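Local coordinates for protein thiol-disulfide isomerase and thioredoxins (Corynebacterium glutamicum, PDB 3LOR) that probably acts as a thioredoxin-fold oxidoreductase that exchanges thiols and disulfides, and can bind calcium, at residues V35-M40 / E119-I124; Q39-G44 / D78-E83; Q64-G69 / K95-V100; L70-E75 / R108-M113. All coordinates share one frame; numbering follows the deposited sequence.

Interaction 1: V35-M40 / E119-I124; sequences VEVFQM and EGTPSI
V37 and S123 face each other as a hydrogen-bonded antiparallel pair, their side chains on the same face with CB to CB at 4.0 Å. V37 N donates to S123 O (2.9 Å), and S123 N returns a bond to V37 O that lies in the carbonyl plane, on a lone pair. A branched valine beside a small serine suits this pairing, since little bulk is shared above the strands. On the other face E36 and I124 form the non-hydrogen-bonded pair. E36 CG is anti to its backbone N (chi1 -175°) and the chain bends at chi2, which carries OE2 across to I124 CD1 at 3.6 Å; OE1 comes to P122 CB, E36 and P122 lying side by side and pointing the same way. The long bent chain lets the carboxylate lie along I124 and P122. Past V37 and S123 the 119-124 side is already loop, and the other follows after F38. T121 crosses Q39 at about a right angle, its CG2 3.7 Å from the carbonyl carbon of F38 and its OG1 near Q39 CB. Q39 OE1 accepts from the backbone N of F74, and NE2 weakly bonds E75 OE2. The peptide before P122 is cis, as in thioredoxin folds, where a cis-proline faces the CxxC site; here P122 touches C45. Strand 32-38 lies between strands 65-71 and 123-127, with helix 43-59 packed on E36 and P122, and helix 82-91 covering F38.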
loop_
_atom_site.group_PDB
_atom_site.type_symbol
_atom_site.label_atom_id
_atom_site.label_comp_id
_atom_site.label_asym_id
_atom_site.label_seq_id
_atom_site.Cartn_x
_atom_site.Cartn_y
_atom_site.Cartn_z
ATOM N N VAL A 35 19.863 -12.958 7.523
ATOM C CA VAL A 35 19.187 -14.190 7.767
ATOM C C VAL A 35 17.763 -13.934 8.168
ATOM O O VAL A 35 17.512 -13.291 9.138
ATOM C CB VAL A 35 19.887 -15.028 8.856
ATOM C CG1 VAL A 35 19.272 -16.319 8.995
ATOM C CG2 VAL A 35 21.328 -15.163 8.597
ATOM N N GLU A 36 16.844 -14.460 7.394
ATOM C CA GLU A 36 15.444 -14.330 7.657
ATOM C C GLU A 36 14.934 -15.579 8.345
ATOM O O GLU A 36 14.828 -16.593 7.760
ATOM C CB GLU A 36 14.696 -14.066 6.352
ATOM C CG GLU A 36 13.236 -13.799 6.474
ATOM C CD GLU A 36 12.887 -12.414 7.022
ATOM O OE1 GLU A 36 11.984 -12.309 7.817
ATOM O OE2 GLU A 36 13.504 -11.430 6.644
ATOM N N VAL A 37 14.600 -15.452 9.604
ATOM C CA VAL A 37 14.119 -16.544 10.407
ATOM C C VAL A 37 12.603 -16.599 10.372
ATOM O O VAL A 37 11.953 -15.686 10.758
ATOM C CB VAL A 37 14.613 -16.395 11.852
ATOM C CG1 VAL A 37 14.296 -17.572 12.647
ATOM C CG2 VAL A 37 16.032 -16.170 11.901
ATOM N N PHE A 38 12.052 -17.671 9.854
ATOM C CA PHE A 38 10.644 -17.707 9.578
ATOM C C PHE A 38 9.946 -19.013 9.866
ATOM O O PHE A 38 10.559 -20.023 9.988
ATOM C CB PHE A 38 10.373 -17.298 8.144
ATOM C CG PHE A 38 10.741 -18.321 7.153
ATOM C CD1 PHE A 38 9.781 -19.033 6.518
ATOM C CD2 PHE A 38 12.050 -18.583 6.867
ATOM C CE1 PHE A 38 10.122 -19.953 5.629
ATOM C CE2 PHE A 38 12.382 -19.505 5.977
ATOM C CZ PHE A 38 11.436 -20.198 5.357
ATOM N N GLN A 39 8.637 -18.948 9.944
ATOM C CA GLN A 39 7.790 -20.116 9.899
ATOM C C GLN A 39 6.916 -19.968 8.671
ATOM O O GLN A 39 6.466 -18.902 8.378
ATOM C CB GLN A 39 6.948 -20.273 11.168
ATOM C CG GLN A 39 7.599 -21.057 12.254
ATOM C CD GLN A 39 6.762 -21.263 13.482
ATOM O OE1 GLN A 39 7.040 -22.131 14.249
ATOM N NE2 GLN A 39 5.748 -20.476 13.664
HETATM N N MSE A 40 6.691 -21.044 7.955
HETATM C CA MSE A 40 5.905 -20.993 6.740
HETATM C C MSE A 40 4.457 -20.595 6.945
HETATM O O MSE A 40 3.832 -20.156 6.052
HETATM C CB MSE A 40 6.024 -22.275 5.919
HETATM C CG MSE A 40 5.676 -23.552 6.625
HETATM SE SE MSE A 40 5.825 -25.114 5.603
HETATM C CE MSE A 40 4.603 -24.669 4.308
ATOM N N GLU A 119 12.912 -14.284 19.979
ATOM C CA GLU A 119 11.595 -14.141 20.504
ATOM C C GLU A 119 10.539 -14.905 19.749
ATOM O O GLU A 119 9.517 -15.164 20.263
ATOM C CB GLU A 119 11.228 -12.677 20.570
ATOM C CG GLU A 119 12.219 -11.863 21.284
ATOM C CD GLU A 119 11.857 -10.407 21.366
ATOM O OE1 GLU A 119 10.717 -10.093 21.732
ATOM O OE2 GLU A 119 12.721 -9.569 21.086
ATOM N N GLY A 120 10.792 -15.240 18.506
ATOM C CA GLY A 120 9.813 -15.866 17.665
ATOM C C GLY A 120 10.079 -15.538 16.215
ATOM O O GLY A 120 11.159 -15.177 15.882
ATOM N N THR A 121 9.069 -15.667 15.382
ATOM C CA THR A 121 9.194 -15.368 13.987
ATOM C C THR A 121 8.180 -14.301 13.648
ATOM O O THR A 121 7.165 -14.237 14.260
ATOM C CB THR A 121 9.002 -16.599 13.090
ATOM O OG1 THR A 121 7.728 -17.160 13.292
ATOM C CG2 THR A 121 10.035 -17.632 13.328
ATOM N N PRO A 122 8.467 -13.457 12.680
ATOM C CA PRO A 122 9.747 -13.387 12.000
ATOM C C PRO A 122 10.840 -12.712 12.779
ATOM O O PRO A 122 10.601 -11.886 13.590
ATOM C CB PRO A 122 9.421 -12.570 10.780
ATOM C CG PRO A 122 8.296 -11.775 11.156
ATOM C CD PRO A 122 7.479 -12.598 12.035
ATOM N N SER A 123 12.057 -13.095 12.497
ATOM C CA SER A 123 13.209 -12.409 12.984
ATOM C C SER A 123 14.223 -12.201 11.891
ATOM O O SER A 123 14.294 -12.943 10.976
ATOM C CB SER A 123 13.839 -13.155 14.127
ATOM O OG SER A 123 13.148 -12.932 15.288
ATOM N N ILE A 124 15.016 -11.167 12.029
ATOM C CA ILE A 124 16.150 -10.959 11.179
ATOM C C ILE A 124 17.438 -10.961 11.950
ATOM O O ILE A 124 17.506 -10.458 13.013
ATOM C CB ILE A 124 16.017 -9.701 10.371
ATOM C CG1 ILE A 124 14.731 -9.723 9.611
ATOM C CG2 ILE A 124 17.009 -9.639 9.327
ATOM C CD1 ILE A 124 14.656 -8.664 8.648
#

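Interaction 2: Q39-G44 / D78-E83; sequences QMLCPG and DVMTPE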
loop_
_atom_site.group_PDB
_atom_site.type_symbol
_atom_site.label_atom_id
_atom_site.label_comp_id
_atom_site.label_asym_id
_atom_site.label_seq_id
_atom_site.Cartn_x
_atom_site.Cartn_y
_atom_site.Cartn_z
ATOM N N GLN A 39 8.637 -18.948 9.944
ATOM C CA GLN A 39 7.790 -20.116 9.899
ATOM C C GLN A 39 6.916 -19.968 8.671
ATOM O O GLN A 39 6.466 -18.902 8.378
ATOM C CB GLN A 39 6.948 -20.273 11.168
ATOM C CG GLN A 39 7.599 -21.057 12.254
ATOM C CD GLN A 39 6.762 -21.263 13.482
ATOM O OE1 GLN A 39 7.040 -22.131 14.249
ATOM N NE2 GLN A 39 5.748 -20.476 13.664
HETATM N N MSE A 40 6.691 -21.044 7.955
HETATM C CA MSE A 40 5.905 -20.993 6.740
HETATM C C MSE A 40 4.457 -20.595 6.945
HETATM O O MSE A 40 3.832 -20.156 6.052
HETATM C CB MSE A 40 6.024 -22.275 5.919
HETATM C CG MSE A 40 5.676 -23.552 6.625
HETATM SE SE MSE A 40 5.825 -25.114 5.603
HETATM C CE MSE A 40 4.603 -24.669 4.308
ATOM N N LEU A 41 3.940 -20.800 8.137
ATOM C CA LEU A 41 2.562 -20.502 8.441
ATOM C C LEU A 41 2.336 -19.322 9.358
ATOM O O LEU A 41 1.305 -19.200 9.919
ATOM C CB LEU A 41 1.810 -21.723 8.948
ATOM C CG LEU A 41 1.644 -22.910 8.021
ATOM C CD1 LEU A 41 1.141 -24.118 8.638
ATOM C CD2 LEU A 41 0.928 -22.597 6.777
ATOM N N CYS A 42 3.310 -18.463 9.501
ATOM C CA CYS A 42 3.198 -17.296 10.320
ATOM C C CYS A 42 2.887 -16.115 9.423
ATOM O O CYS A 42 3.521 -15.899 8.443
ATOM C CB CYS A 42 4.487 -17.091 11.098
ATOM S SG CYS A 42 4.795 -15.466 11.591
ATOM N N PRO A 43 1.867 -15.373 9.780
ATOM C CA PRO A 43 1.372 -14.289 8.955
ATOM C C PRO A 43 2.393 -13.204 8.746
ATOM O O PRO A 43 2.476 -12.686 7.677
ATOM C CB PRO A 43 0.211 -13.756 9.765
ATOM C CG PRO A 43 -0.160 -14.825 10.621
ATOM C CD PRO A 43 1.039 -15.556 10.965
ATOM N N GLY A 44 3.123 -12.889 9.794
ATOM C CA GLY A 44 4.128 -11.895 9.750
ATOM C C GLY A 44 5.198 -12.292 8.782
ATOM O O GLY A 44 5.681 -11.498 8.052
ATOM N N ASP A 78 4.506 -31.115 13.010
ATOM C CA ASP A 78 4.021 -32.160 12.134
ATOM C C ASP A 78 3.452 -31.634 10.847
ATOM O O ASP A 78 3.473 -32.276 9.855
ATOM C CB ASP A 78 3.021 -33.053 12.835
ATOM C CG ASP A 78 1.914 -32.298 13.452
ATOM O OD1 ASP A 78 1.896 -31.068 13.383
ATOM O OD2 ASP A 78 1.051 -32.928 14.044
ATOM N N VAL A 79 2.946 -30.434 10.925
ATOM C CA VAL A 79 2.461 -29.711 9.800
ATOM C C VAL A 79 3.494 -28.879 9.002
ATOM O O VAL A 79 3.258 -28.528 7.880
ATOM C CB VAL A 79 1.379 -28.852 10.309
ATOM C CG1 VAL A 79 1.252 -27.655 9.545
ATOM C CG2 VAL A 79 0.159 -29.607 10.376
HETATM N N MSE A 80 4.617 -28.540 9.606
HETATM C CA MSE A 80 5.568 -27.662 8.979
HETATM C C MSE A 80 6.858 -28.396 8.716
HETATM O O MSE A 80 7.916 -27.937 9.028
HETATM C CB MSE A 80 5.813 -26.389 9.789
HETATM C CG MSE A 80 4.698 -25.362 9.768
HETATM SE SE MSE A 80 5.098 -23.624 10.497
HETATM C CE MSE A 80 4.016 -23.504 11.947
ATOM N N THR A 81 6.749 -29.546 8.107
ATOM C CA THR A 81 7.897 -30.356 7.801
ATOM C C THR A 81 8.723 -29.784 6.679
ATOM O O THR A 81 8.308 -28.923 6.003
ATOM C CB THR A 81 7.517 -31.787 7.400
ATOM O OG1 THR A 81 6.797 -31.757 6.184
ATOM C CG2 THR A 81 6.697 -32.425 8.445
ATOM N N PRO A 82 9.895 -30.343 6.485
ATOM C CA PRO A 82 10.760 -29.970 5.395
ATOM C C PRO A 82 10.120 -30.216 4.052
ATOM O O PRO A 82 10.386 -29.458 3.177
ATOM C CB PRO A 82 11.963 -30.847 5.622
ATOM C CG PRO A 82 12.027 -30.985 7.048
ATOM C CD PRO A 82 10.662 -30.954 7.569
ATOM N N GLU A 83 9.313 -31.246 3.900
ATOM C CA GLU A 83 8.571 -31.464 2.667
ATOM C C GLU A 83 7.559 -30.384 2.371
ATOM O O GLU A 83 7.456 -29.925 1.278
ATOM C CB GLU A 83 7.872 -32.802 2.697
#
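M80 turns its CG anti to its own carbonyl carbon (chi1 -74°) and bends at chi3, sending its chain across to M40 and L41. M40 and M80 are both selenomethionines, and their side chains slide past each other in opposite directions, CG to CG at 3.8 Å. This is apolar packing beside the CxxC-type helix start of a thioredoxin fold: Q39 to C42 form a type I beta turn, and C42, at the N-cap position of helix 43-59, is the first cysteine of that probable redox pair. Segment 78-83 leads into helix 82-91, whose N-cap, T81, weakly accepts through OG1 from the backbone N of A84. Long, flexible side chains suit a junction between two loops, because they can fill an irregular surface without any polar bond across it. The side chain of Q39 crosses that of M80 at about a right angle, and M80 CE sits 3.9 Å from Q39 CD. On the flank L41 crosses V79. The second subunit adds to this apolar patch: M40 packs on L41 of that neighbouring chain, L41 on its M40, and V79 on its A84, so the contact lies at a subunit interface. L41 CD1 touches both V79 and M80 of segment 78-83, lying 3.7 Å from V79 CG1 and 3.9 Å from M80 CG.

Interaction 3: Q64-G69 / K95-V100; sequences QVQVIG and KFPVAV
G69 and V98 pair as neighbours in parallel strands, at the place where the beta-alpha-beta unit of strand 65-71, helix 82-91 and strand 98-101 closes within the thioredoxin-like sheet. Two backbone hydrogen bonds, both nearly straight at hydrogen, secure it: G69 N-H donates to P97 O at 2.7 Å, and A99 N-H to G69 O at the same length. With no side chain on G69, the ring edge of F96 can lie directly against its backbone, F96 CE2 coming to 3.6 Å from G69 CA. F96 CG stands between the backbone N and the carbonyl carbon (chi1 58°), which swings the ring, from the loop entering strand 98-101, back over strand 65-71. V67 lies over one face of the ring in a CH-pi contact, its CG1 4.1 Å from the ring centroid and displaced toward the rim; a flat ring suits this place, giving a face to the valine and a thin edge to the glycine. On the side where strand 14-17 lies, W17 packs on P97 and A99, whereas I56 of helix 43-59 touches V67. Q66 bends at chi2 and brings its amide near the P97 ring, NE2 being 3.7 Å from P97 CD. The same NE2 donates to E62 OE2 and also to V67 O at 3.1 Å, with V67 O in the amide plane but NE2 above the carbonyl plane.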
loop_
_atom_site.group_PDB
_atom_site.type_symbol
_atom_site.label_atom_id
_atom_site.label_comp_id
_atom_site.label_asym_id
_atom_site.label_seq_id
_atom_site.Cartn_x
_atom_site.Cartn_y
_atom_site.Cartn_z
ATOM N N GLN A 64 27.640 -8.665 -2.700
ATOM C CA GLN A 64 27.544 -7.737 -1.599
ATOM C C GLN A 64 26.736 -8.237 -0.417
ATOM O O GLN A 64 27.170 -8.179 0.690
ATOM C CB GLN A 64 26.897 -6.478 -2.094
ATOM C CG GLN A 64 27.635 -5.828 -3.182
ATOM C CD GLN A 64 28.769 -5.002 -2.675
ATOM O OE1 GLN A 64 28.654 -3.801 -2.518
ATOM N NE2 GLN A 64 29.860 -5.633 -2.400
ATOM N N VAL A 65 25.535 -8.693 -0.688
ATOM C CA VAL A 65 24.666 -9.222 0.330
ATOM C C VAL A 65 24.191 -10.654 0.052
ATOM O O VAL A 65 23.696 -10.937 -0.981
ATOM C CB VAL A 65 23.457 -8.311 0.543
ATOM C CG1 VAL A 65 22.463 -8.955 1.438
ATOM C CG2 VAL A 65 23.859 -6.926 1.005
ATOM N N GLN A 66 24.323 -11.539 1.013
ATOM C CA GLN A 66 23.716 -12.844 0.944
ATOM C C GLN A 66 22.476 -12.963 1.814
ATOM O O GLN A 66 22.514 -12.708 2.959
ATOM C CB GLN A 66 24.711 -13.914 1.328
ATOM C CG GLN A 66 24.221 -15.306 1.171
ATOM C CD GLN A 66 23.973 -15.710 -0.258
ATOM O OE1 GLN A 66 24.878 -15.794 -1.036
ATOM N NE2 GLN A 66 22.757 -15.978 -0.583
ATOM N N VAL A 67 21.376 -13.359 1.223
ATOM C CA VAL A 67 20.158 -13.647 1.949
ATOM C C VAL A 67 20.055 -15.129 2.176
ATOM O O VAL A 67 20.262 -15.905 1.295
ATOM C CB VAL A 67 18.885 -13.162 1.231
ATOM C CG1 VAL A 67 17.713 -13.355 2.047
ATOM C CG2 VAL A 67 18.984 -11.775 0.811
ATOM N N ILE A 68 19.777 -15.486 3.403
ATOM C CA ILE A 68 19.527 -16.835 3.818
ATOM C C ILE A 68 18.237 -16.966 4.562
ATOM O O ILE A 68 17.918 -16.194 5.432
ATOM C CB ILE A 68 20.626 -17.367 4.701
ATOM C CG1 ILE A 68 21.952 -17.335 3.990
ATOM C CG2 ILE A 68 20.276 -18.692 5.204
ATOM C CD1 ILE A 68 23.024 -17.152 4.852
ATOM N N GLY A 69 17.495 -17.977 4.193
ATOM C CA GLY A 69 16.266 -18.308 4.851
ATOM C C GLY A 69 16.486 -19.366 5.902
ATOM O O GLY A 69 17.136 -20.309 5.666
ATOM N N LYS A 95 13.816 -17.829 -4.089
ATOM C CA LYS A 95 14.983 -18.291 -4.777
ATOM C C LYS A 95 16.283 -18.242 -3.989
ATOM O O LYS A 95 17.275 -18.687 -4.450
ATOM C CB LYS A 95 15.108 -17.551 -6.090
ATOM C CG LYS A 95 14.215 -18.091 -7.120
ATOM C CD LYS A 95 14.131 -17.154 -8.247
ATOM C CE LYS A 95 13.518 -17.800 -9.470
ATOM N NZ LYS A 95 14.137 -17.389 -10.777
ATOM N N PHE A 96 16.266 -17.663 -2.812
ATOM C CA PHE A 96 17.416 -17.644 -1.950
ATOM C C PHE A 96 17.580 -18.935 -1.191
ATOM O O PHE A 96 16.678 -19.661 -1.021
ATOM C CB PHE A 96 17.392 -16.418 -1.035
ATOM C CG PHE A 96 16.190 -16.300 -0.174
ATOM C CD1 PHE A 96 15.206 -15.427 -0.476
ATOM C CD2 PHE A 96 16.065 -17.024 0.962
ATOM C CE1 PHE A 96 14.156 -15.296 0.326
ATOM C CE2 PHE A 96 14.996 -16.886 1.741
ATOM C CZ PHE A 96 14.055 -16.028 1.425
ATOM N N PRO A 97 18.751 -19.211 -0.707
ATOM C CA PRO A 97 18.953 -20.462 0.002
ATOM C C PRO A 97 18.206 -20.541 1.343
ATOM O O PRO A 97 18.164 -19.623 2.104
ATOM C CB PRO A 97 20.448 -20.513 0.184
ATOM C CG PRO A 97 20.966 -19.448 -0.548
ATOM C CD PRO A 97 19.989 -18.474 -0.857
ATOM N N VAL A 98 17.581 -21.667 1.567
ATOM C CA VAL A 98 16.789 -21.883 2.730
ATOM C C VAL A 98 17.328 -23.042 3.519
ATOM O O VAL A 98 17.536 -24.086 3.002
ATOM C CB VAL A 98 15.384 -22.183 2.359
ATOM C CG1 VAL A 98 14.594 -22.388 3.522
ATOM C CG2 VAL A 98 14.839 -21.149 1.500
ATOM N N ALA A 99 17.531 -22.827 4.789
ATOM C CA ALA A 99 17.956 -23.858 5.675
ATOM C C ALA A 99 16.925 -24.126 6.727
ATOM O O ALA A 99 16.172 -23.285 7.100
ATOM C CB ALA A 99 19.227 -23.509 6.304
ATOM N N VAL A 100 16.931 -25.337 7.203
ATOM C CA VAL A 100 16.085 -25.794 8.251
ATOM C C VAL A 100 16.917 -25.811 9.541
ATOM O O VAL A 100 17.919 -26.442 9.612
ATOM C CB VAL A 100 15.629 -27.196 7.891
ATOM C CG1 VAL A 100 14.861 -27.847 8.979
ATOM C CG2 VAL A 100 14.870 -27.192 6.618
#

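Interaction 4: L70-E75 / R108-M113; sequences LHSVFE and RIPSTM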
loop_
_atom_site.group_PDB
_atom_site.type_symbol
_atom_site.label_atom_id
_atom_site.label_comp_id
_atom_site.label_asym_id
_atom_site.label_seq_id
_atom_site.Cartn_x
_atom_site.Cartn_y
_atom_site.Cartn_z
ATOM N N LEU A 70 15.975 -19.165 7.087
ATOM C CA LEU A 70 16.065 -20.191 8.088
ATOM C C LEU A 70 14.714 -20.517 8.614
ATOM O O LEU A 70 14.075 -19.704 9.195
ATOM C CB LEU A 70 17.030 -19.810 9.197
ATOM C CG LEU A 70 17.267 -20.792 10.307
ATOM C CD1 LEU A 70 18.233 -21.858 9.934
ATOM C CD2 LEU A 70 17.674 -20.100 11.523
ATOM N N HIS A 71 14.289 -21.735 8.393
ATOM C CA HIS A 71 12.999 -22.155 8.822
ATOM C C HIS A 71 13.177 -22.715 10.223
ATOM O O HIS A 71 13.723 -23.754 10.377
ATOM C CB HIS A 71 12.505 -23.231 7.893
ATOM C CG HIS A 71 11.046 -23.484 7.980
ATOM N ND1 HIS A 71 10.505 -24.731 7.863
ATOM C CD2 HIS A 71 10.011 -22.645 8.168
ATOM C CE1 HIS A 71 9.202 -24.654 7.975
ATOM N NE2 HIS A 71 8.880 -23.400 8.171
ATOM N N SER A 72 12.757 -21.969 11.223
ATOM C CA SER A 72 12.767 -22.406 12.593
ATOM C C SER A 72 11.381 -22.633 13.096
ATOM O O SER A 72 10.726 -21.727 13.500
ATOM C CB SER A 72 13.391 -21.353 13.491
ATOM O OG SER A 72 14.667 -21.064 13.137
ATOM N N VAL A 73 10.969 -23.871 13.092
ATOM C CA VAL A 73 9.639 -24.229 13.478
ATOM C C VAL A 73 9.645 -24.568 14.937
ATOM O O VAL A 73 10.363 -25.414 15.344
ATOM C CB VAL A 73 9.222 -25.479 12.739
ATOM C CG1 VAL A 73 7.904 -25.959 13.155
ATOM C CG2 VAL A 73 9.326 -25.304 11.275
ATOM N N PHE A 74 8.860 -23.858 15.709
ATOM C CA PHE A 74 8.744 -24.095 17.118
ATOM C C PHE A 74 7.358 -24.481 17.600
ATOM O O PHE A 74 7.146 -24.707 18.763
ATOM C CB PHE A 74 9.295 -22.931 17.894
ATOM C CG PHE A 74 8.562 -21.702 17.694
ATOM C CD1 PHE A 74 7.526 -21.383 18.488
ATOM C CD2 PHE A 74 8.892 -20.865 16.703
ATOM C CE1 PHE A 74 6.856 -20.244 18.302
ATOM C CE2 PHE A 74 8.214 -19.721 16.511
ATOM C CZ PHE A 74 7.189 -19.424 17.303
ATOM N N GLU A 75 6.417 -24.563 16.691
ATOM C CA GLU A 75 5.102 -25.024 17.018
ATOM C C GLU A 75 4.581 -25.803 15.821
ATOM O O GLU A 75 4.988 -25.549 14.726
ATOM C CB GLU A 75 4.195 -23.851 17.408
ATOM C CG GLU A 75 4.023 -22.838 16.334
ATOM C CD GLU A 75 3.326 -21.562 16.764
ATOM O OE1 GLU A 75 2.834 -21.457 17.888
ATOM O OE2 GLU A 75 3.264 -20.657 15.946
ATOM N N ARG A 108 10.499 -28.287 21.641
ATOM C CA ARG A 108 9.927 -27.533 20.550
ATOM C C ARG A 108 10.813 -26.466 19.883
ATOM O O ARG A 108 10.716 -26.267 18.721
ATOM C CB ARG A 108 8.608 -26.933 20.972
ATOM C CG ARG A 108 7.553 -27.910 21.156
ATOM C CD ARG A 108 6.252 -27.307 20.883
ATOM N NE ARG A 108 5.526 -27.102 22.089
ATOM C CZ ARG A 108 5.738 -26.089 22.892
ATOM N NH1 ARG A 108 6.636 -25.200 22.570
ATOM N NH2 ARG A 108 5.037 -25.942 23.990
ATOM N N ILE A 109 11.643 -25.780 20.646
ATOM C CA ILE A 109 12.465 -24.729 20.113
ATOM C C ILE A 109 13.711 -25.326 19.522
ATOM O O ILE A 109 14.387 -26.039 20.156
ATOM C CB ILE A 109 12.886 -23.710 21.159
ATOM C CG1 ILE A 109 11.720 -23.200 21.994
ATOM C CG2 ILE A 109 13.601 -22.582 20.525
ATOM C CD1 ILE A 109 10.584 -22.734 21.273
ATOM N N PRO A 110 13.973 -25.018 18.276
ATOM C CA PRO A 110 15.172 -25.435 17.568
ATOM C C PRO A 110 16.437 -24.662 17.946
ATOM O O PRO A 110 16.411 -23.663 18.597
ATOM C CB PRO A 110 14.804 -25.232 16.111
ATOM C CG PRO A 110 13.786 -24.298 16.114
ATOM C CD PRO A 110 13.048 -24.346 17.383
ATOM N N SER A 111 17.538 -25.232 17.533
ATOM C CA SER A 111 18.843 -24.923 18.019
ATOM C C SER A 111 19.381 -23.535 17.791
ATOM O O SER A 111 19.779 -22.914 18.712
ATOM C CB SER A 111 19.804 -25.895 17.408
ATOM O OG SER A 111 20.953 -25.945 18.156
ATOM N N THR A 112 19.328 -23.047 16.572
ATOM C CA THR A 112 19.745 -21.708 16.257
ATOM C C THR A 112 18.868 -20.710 16.969
ATOM O O THR A 112 19.336 -19.765 17.524
ATOM C CB THR A 112 19.795 -21.450 14.739
ATOM O OG1 THR A 112 20.559 -22.449 14.103
ATOM C CG2 THR A 112 20.412 -20.151 14.437
HETATM N N MSE A 113 17.591 -20.968 16.994
HETATM C CA MSE A 113 16.654 -20.107 17.655
HETATM C C MSE A 113 16.899 -19.991 19.155
HETATM O O MSE A 113 16.825 -18.929 19.692
HETATM C CB MSE A 113 15.230 -20.577 17.360
HETATM C CG MSE A 113 14.098 -19.876 18.104
HETATM SE SE MSE A 113 12.343 -20.127 17.383
HETATM C CE MSE A 113 11.436 -19.558 18.781
#
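F74 and M113 make the aromatic part of this contact. M113 is selenomethionine, and its chain is extended beyond CG, with CG itself anti to the backbone N (chi1 173°), so it reaches out from the start of helix 111-115 and crosses the F74 side chain at about a right angle. The terminal CE lies over one face of the ring, 3.9 Å from the centroid but shifted toward the rim, with its shortest approach to CD2 at 3.5 Å. SE follows obliquely at 4.5 Å from the centroid, which makes this a Met-aromatic contact as well as a CH-pi one.

Apolar contacts flank it. I109 sends CD1 to F74 CB at 3.6 Å, and the ring of P110, the N-cap residue of the helix, fits between S72 CB and F74 CB, with its CG 4.0 Å from the former. L70, at the end of strand 65-71, meets the methyl of T112 through CD2, again at 4.0 Å.

No hydrogen bond crosses between the segments; F74 CA approaches R108 O at 3.3 Å in a CA-H...O contact, and the aliphatic part of R108 lies along F74 O. The polar ends turn to other partners: S72 OG bonds to D101, and T112 OG1 to the backbone N of D13.

The chemistry therefore implies adhesion by a soft, polarisable chain and by ring and methyl packing, while D101 supplies polar bonds. That aspartate bonds to S72 OG and to the backbone N of T112 and M113 at the helix start, and so ties both segments to strand 98-101.

Interactions 1 and 3 are buried core contacts in one sheet, and both rest on backbone hydrogen bonds, antiparallel in the first and parallel in the second; strands 32-38 and 65-71, side by side, join them through the bond of E36 N with I68 O. Interactions 2 and 4 lie farther out, at loops and helix starts, and rely on side-chain packing with no hydrogen bond between their segments. Interaction 2 is buried at the subunit interface, whereas interaction 4 is only partly buried and includes an exposed arginine. Q39 is shared by interactions 1 and 2 and reaches segment 70-75 of interaction 4.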